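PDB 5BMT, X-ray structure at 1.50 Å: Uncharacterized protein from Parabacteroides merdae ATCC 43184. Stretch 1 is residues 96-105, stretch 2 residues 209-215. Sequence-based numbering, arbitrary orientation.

Stretch 1 (96-105) MALDNELLLS
Stretch 2 209-215: KYPLTFN

The contact joins an irregular segment, residues 96-105, to a strand, residues 209-214, more than a hundred positions apart in the same chain. The order of contacts is reversed, Ala-97 and Glu-101 near Phe-214, Leu-104 and Ser-105 near Tyr-210, but the chains cross and do not run alongside each other. The register is set where Leu-103 faces Pro-211, their CA atoms 5.3 Å apart. Together the stretches bury 532 Å², with Leu-103 and Phe-214 contributing most.

Stretch 1 enters extended, with Met-96 (a selenomethionine), Ala-97, Leu-98 and Asp-99 at phi near -60 to -80° and psi 130 to 160°. A type II turn from Leu-98 to Glu-101 follows; Asn-100, at phi/psi 62/27°, supplies its left-handed corner. The turn is closed by Glu-101 N to Leu-98 O, 3.1 Å, and braced by Leu-98 N donating to Glu-101 OE1 at 2.8 Å. The Glu-101 side chain is extended, chi1 and chi2 both t. From Glu-101 to Leu-104 the chain is extended again, at phi/psi -64/145, -114/146, -80/150 and -115/165°. Stretch 2 is extended too, Tyr-210 at -150/157, Pro-211 -70/131, Thr-213 -140/155 and Phe-214 -96/167°, except at Leu-212, where -106/-41° puts a kink in the strand.

One direct hydrogen bond links the stretches: Leu-104 N gives its proton to Pro-211 O, 2.9 Å at 167°. Leu-104 O lies 3.2 Å from Pro-211 O, two acceptors without a bond between them. A water donates to Leu-104 O at 2.8 Å and to Leu-212 O at 2.7 Å, bridging the two stretches just beyond the direct bond.

The largest bump is Leu-103, chi1 m and chi2 t. Its CA-to-CB bond points sideways, but its tip reaches stretch 2 and lies over one face of the Phe-214 ring: Leu-103 CD2 sits 3.6 Å from the ring centroid and 4° off the normal, a nearly ideal CH-pi contact. The same CD2 is 4.0 Å from Pro-211 CB, and Leu-103 CD1 comes 3.6 Å from Leu-212 O, so the isobutyl group fills the hollow bounded by proline, kinked backbone and ring.

Phe-214 (chi1 m, chi2 -62°) is the matching plate. Besides the leucine over one face, it receives Glu-101 O at its edge, 3.5 Å from Phe-214 CZ, where the partly positive ring hydrogens suit a carbonyl. Ala-97 CB, 4.2 Å from Phe-214 CE1, is a small methyl that adds to the apolar surround.

At the other end the CA-to-CB bond of Leu-104 (chi1 m, chi2 p) points toward stretch 2. Leu-104 CB rests 3.6 Å from Tyr-210 CD1, with Tyr-210 at chi1 p and chi2 87°, and Leu-104 CD1 is 4.4 Å from Pro-211 CD. Pro-211, ring C-gamma exo, also brings CG within 3.4 Å of Glu-101 OE2.

The rule is one good backbone bond, then shape: leucines packed against proline and aromatic rings.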

HETATM    1  N   MSE A  96     -12.034  21.932   2.553  1.00 21.96           N
HETATM    2  CA  MSE A  96     -13.425  21.753   2.130  1.00 22.79           C
HETATM    3  C   MSE A  96     -13.751  20.273   1.938  1.00 25.67           C
HETATM    4  O   MSE A  96     -12.967  19.555   1.302  1.00 24.81           O
HETATM    5  CB  MSE A  96     -13.730  22.510   0.836  1.00 26.12           C
HETATM    6  CG  MSE A  96     -13.523  24.030   0.940  1.00 34.56           C
HETATM    7 SE   MSE A  96     -14.575  24.919   2.355  0.75 44.19          SE
HETATM    8  CE  MSE A  96     -16.400  24.271   1.859  1.00 40.22           C
ATOM      9  N   ALA A  97     -14.907  19.823   2.459  1.00 22.86           N
ATOM     10  CA  ALA A  97     -15.293  18.422   2.286  1.00 22.40           C
ATOM     11  C   ALA A  97     -15.618  18.135   0.814  1.00 25.73           C
ATOM     12  O   ALA A  97     -16.213  18.965   0.114  1.00 26.38           O
ATOM     13  CB  ALA A  97     -16.497  18.087   3.170  1.00 23.14           C
ATOM     14  N   LEU A  98     -15.209  16.962   0.348  1.00 21.52           N
ATOM     15  CA  LEU A  98     -15.522  16.482  -0.984  1.00 20.78           C
ATOM     16  C   LEU A  98     -16.950  16.001  -1.002  1.00 24.16           C
ATOM     17  O   LEU A  98     -17.493  15.674   0.056  1.00 22.21           O
ATOM     18  CB  LEU A  98     -14.584  15.307  -1.339  1.00 20.50           C
ATOM     19  CG  LEU A  98     -13.086  15.606  -1.285  1.00 24.59           C
ATOM     20  CD1 LEU A  98     -12.301  14.374  -1.577  1.00 24.35           C
ATOM     21  CD2 LEU A  98     -12.692  16.746  -2.240  1.00 28.54           C
ATOM     22  N   ASP A  99     -17.568  15.916  -2.188  1.00 24.00           N
ATOM     23  CA  ASP A  99     -18.915  15.359  -2.253  1.00 25.57           C
ATOM     24  C   ASP A  99     -18.863  13.908  -1.767  1.00 25.91           C
ATOM     25  O   ASP A  99     -17.932  13.179  -2.132  1.00 23.80           O
ATOM     26  CB  ASP A  99     -19.467  15.417  -3.682  1.00 29.43           C
ATOM     27  CG  ASP A  99     -19.674  16.812  -4.256  1.00 49.64           C
ATOM     28  OD1 ASP A  99     -19.876  17.767  -3.460  1.00 51.84           O
ATOM     29  OD2 ASP A  99     -19.681  16.943  -5.500  1.00 58.47           O
ATOM     30  N   ASN A 100     -19.799  13.529  -0.868  1.00 21.69           N
ATOM     31  CA  ASN A 100     -19.921  12.169  -0.327  1.00 20.28           C
ATOM     32  C   ASN A 100     -18.653  11.748   0.446  1.00 20.85           C
ATOM     33  O   ASN A 100     -18.363  10.561   0.541  1.00 18.13           O
ATOM     34  CB  ASN A 100     -20.231  11.150  -1.457  1.00 21.88           C
ATOM     35  CG  ASN A 100     -21.503  11.482  -2.198  1.00 36.79           C
ATOM     36  OD1 ASN A 100     -21.516  11.660  -3.419  1.00 36.51           O
ATOM     37  ND2 ASN A 100     -22.572  11.660  -1.463  1.00 28.88           N
ATOM     38  N   GLU A 101     -17.912  12.720   0.994  1.00 18.27           N
ATOM     39  CA  GLU A 101     -16.697  12.399   1.729  1.00 16.83           C
ATOM     40  C   GLU A 101     -16.991  11.567   2.977  1.00 19.22           C
ATOM     41  O   GLU A 101     -18.004  11.777   3.651  1.00 20.45           O
ATOM     42  CB  GLU A 101     -15.931  13.666   2.120  1.00 18.99           C
ATOM     43  CG  GLU A 101     -14.564  13.338   2.712  1.00 19.59           C
ATOM     44  CD  GLU A 101     -13.463  14.364   2.597  1.00 24.51           C
ATOM     45  OE1 GLU A 101     -13.749  15.536   2.268  1.00 21.28           O
ATOM     46  OE2 GLU A 101     -12.301  13.985   2.846  1.00 21.18           O
ATOM     47  N   LEU A 102     -16.061  10.645   3.295  1.00 17.14           N
ATOM     48  CA  LEU A 102     -16.140   9.814   4.493  1.00 17.04           C
ATOM     49  C   LEU A 102     -15.022  10.134   5.455  1.00 17.45           C
ATOM     50  O   LEU A 102     -13.885  10.372   5.029  1.00 18.73           O
ATOM     51  CB  LEU A 102     -15.992   8.337   4.091  1.00 16.87           C
ATOM     52  CG  LEU A 102     -17.062   7.812   3.162  1.00 19.25           C
ATOM     53  CD1 LEU A 102     -16.655   6.458   2.621  1.00 20.68           C
ATOM     54  CD2 LEU A 102     -18.421   7.689   3.876  1.00 22.97           C
ATOM     55  N   LEU A 103     -15.301  10.044   6.749  1.00 14.79           N
ATOM     56  CA  LEU A 103     -14.260  10.146   7.757  1.00 15.14           C
ATOM     57  C   LEU A 103     -13.564   8.803   7.856  1.00 17.55           C
ATOM     58  O   LEU A 103     -14.201   7.744   7.667  1.00 17.16           O
ATOM     59  CB  LEU A 103     -14.850  10.497   9.121  1.00 16.23           C
ATOM     60  CG  LEU A 103     -15.525  11.833   9.185  1.00 18.40           C
ATOM     61  CD1 LEU A 103     -16.195  12.025  10.569  1.00 18.94           C
ATOM     62  CD2 LEU A 103     -14.539  12.976   8.882  1.00 18.33           C
ATOM     63  N   LEU A 104     -12.290   8.831   8.205  1.00 15.57           N
ATOM     64  CA  LEU A 104     -11.506   7.604   8.393  1.00 14.99           C
ATOM     65  C   LEU A 104     -11.079   7.480   9.850  1.00 18.70           C
ATOM     66  O   LEU A 104     -11.107   8.462  10.601  1.00 17.11           O
ATOM     67  CB  LEU A 104     -10.272   7.636   7.481  1.00 14.93           C
ATOM     68  CG  LEU A 104     -10.458   7.213   6.013  1.00 19.50           C
ATOM     69  CD1 LEU A 104     -11.186   8.250   5.212  1.00 22.01           C
ATOM     70  CD2 LEU A 104      -9.090   7.084   5.355  1.00 20.95           C
ATOM     71  N   SER A 105     -10.640   6.277  10.234  1.00 15.85           N
ATOM     72  CA  SER A 105     -10.194   6.006  11.607  1.00 15.54           C
ATOM     73  C   SER A 105      -8.800   5.336  11.644  1.00 18.44           C
ATOM     74  O   SER A 105      -8.363   4.871  12.697  1.00 19.11           O
ATOM     75  CB  SER A 105     -11.225   5.125  12.300  1.00 18.34           C
ATOM     76  OG  SER A 105     -11.317   3.860  11.663  1.00 19.98           O
ATOM     77  N   LYS A 209      -1.941  11.346   6.446  1.00 13.85           N
ATOM     78  CA  LYS A 209      -2.960  12.022   7.217  1.00 14.86           C
ATOM     79  C   LYS A 209      -4.335  11.743   6.596  1.00 17.93           C
ATOM     80  O   LYS A 209      -4.462  11.454   5.398  1.00 17.33           O
ATOM     81  CB  LYS A 209      -2.652  13.500   7.345  1.00 20.10           C
ATOM     82  CG  LYS A 209      -2.946  14.386   6.191  1.00 25.62           C
ATOM     83  CD  LYS A 209      -2.888  15.850   6.733  1.00 25.21           C
ATOM     84  CE  LYS A 209      -3.729  16.802   5.924  1.00 44.55           C
ATOM     85  NZ  LYS A 209      -2.963  18.005   5.497  1.00 52.25           N
ATOM     86  N   TYR A 210      -5.366  11.773   7.420  1.00 13.96           N
ATOM     87  CA  TYR A 210      -6.702  11.473   6.950  1.00 13.08           C
ATOM     88  C   TYR A 210      -7.732  12.248   7.770  1.00 15.74           C
ATOM     89  O   TYR A 210      -7.453  12.596   8.916  1.00 15.29           O
ATOM     90  CB  TYR A 210      -6.981   9.941   7.066  1.00 14.34           C
ATOM     91  CG  TYR A 210      -6.773   9.384   8.464  1.00 13.93           C
ATOM     92  CD1 TYR A 210      -7.796   9.411   9.407  1.00 15.46           C
ATOM     93  CD2 TYR A 210      -5.551   8.836   8.842  1.00 14.54           C
ATOM     94  CE1 TYR A 210      -7.610   8.901  10.690  1.00 15.42           C
ATOM     95  CE2 TYR A 210      -5.347   8.325  10.124  1.00 15.39           C
ATOM     96  CZ  TYR A 210      -6.384   8.355  11.045  1.00 15.45           C
ATOM     97  OH  TYR A 210      -6.218   7.849  12.316  1.00 17.90           O
ATOM     98  N   PRO A 211      -8.932  12.483   7.237  1.00 15.22           N
ATOM     99  CA  PRO A 211      -9.942  13.238   8.014  1.00 15.40           C
ATOM    100  C   PRO A 211     -10.468  12.412   9.190  1.00 18.08           C
ATOM    101  O   PRO A 211     -10.925  11.283   9.020  1.00 17.54           O
ATOM    102  CB  PRO A 211     -11.059  13.506   6.992  1.00 16.96           C
ATOM    103  CG  PRO A 211     -10.428  13.337   5.660  1.00 21.15           C
ATOM    104  CD  PRO A 211      -9.385  12.235   5.856  1.00 16.71           C
ATOM    105  N   LEU A 212     -10.482  13.035  10.375  1.00 17.18           N
ATOM    106  CA  LEU A 212     -10.932  12.385  11.602  1.00 17.72           C
ATOM    107  C   LEU A 212     -12.313  12.901  12.014  1.00 19.05           C
ATOM    108  O   LEU A 212     -13.142  12.123  12.501  1.00 18.89           O
ATOM    109  CB  LEU A 212      -9.904  12.687  12.691  1.00 19.94           C
ATOM    110  CG  LEU A 212      -9.966  11.901  13.962  1.00 26.20           C
ATOM    111  CD1 LEU A 212      -9.726  10.352  13.690  1.00 24.50           C
ATOM    112  CD2 LEU A 212      -8.863  12.395  14.913  1.00 30.57           C
ATOM    113  N   THR A 213     -12.547  14.216  11.887  1.00 18.09           N
ATOM    114  CA  THR A 213     -13.870  14.768  12.208  1.00 17.33           C
ATOM    115  C   THR A 213     -14.246  15.836  11.205  1.00 20.09           C
ATOM    116  O   THR A 213     -13.363  16.471  10.624  1.00 19.31           O
ATOM    117  CB  THR A 213     -13.952  15.389  13.631  1.00 21.72           C
ATOM    118  OG1 THR A 213     -13.118  16.550  13.714  1.00 21.49           O
ATOM    119  CG2 THR A 213     -13.650  14.393  14.756  1.00 22.08           C
ATOM    120  N   PHE A 214     -15.541  16.056  11.029  1.00 20.66           N
ATOM    121  CA  PHE A 214     -16.042  17.176  10.231  1.00 20.21           C
ATOM    122  C   PHE A 214     -16.380  18.350  11.152  1.00 21.29           C
ATOM    123  O   PHE A 214     -16.522  18.177  12.380  1.00 23.31           O
ATOM    124  CB  PHE A 214     -17.337  16.794   9.486  1.00 22.80           C
ATOM    125  CG  PHE A 214     -17.224  15.802   8.361  1.00 22.73           C
ATOM    126  CD1 PHE A 214     -16.462  16.090   7.233  1.00 26.11           C
ATOM    127  CD2 PHE A 214     -17.962  14.628   8.378  1.00 23.82           C
ATOM    128  CE1 PHE A 214     -16.384  15.182   6.172  1.00 26.94           C
ATOM    129  CE2 PHE A 214     -17.939  13.756   7.292  1.00 24.69           C
ATOM    130  CZ  PHE A 214     -17.124  14.019   6.213  1.00 24.45           C
ATOM    131  N   ASN A 215     -16.598  19.525  10.552  1.00 19.71           N
ATOM    132  CA  ASN A 215     -17.145  20.655  11.306  1.00 20.82           C
ATOM    133  C   ASN A 215     -18.663  20.349  11.544  1.00 28.72           C
ATOM    134  O   ASN A 215     -19.161  19.307  11.110  1.00 27.55           O
ATOM    135  CB  ASN A 215     -16.902  21.971  10.570  1.00 23.56           C
ATOM    136  CG  ASN A 215     -17.573  22.089   9.220  1.00 27.99           C
ATOM    137  OD1 ASN A 215     -18.135  21.128   8.680  1.00 26.11           O
ATOM    138  ND2 ASN A 215     -17.529  23.283   8.644  1.00 29.26           N
TER
HETATM  139  O   HOH W   1     -12.965   9.454  12.382  1.00 22.50           O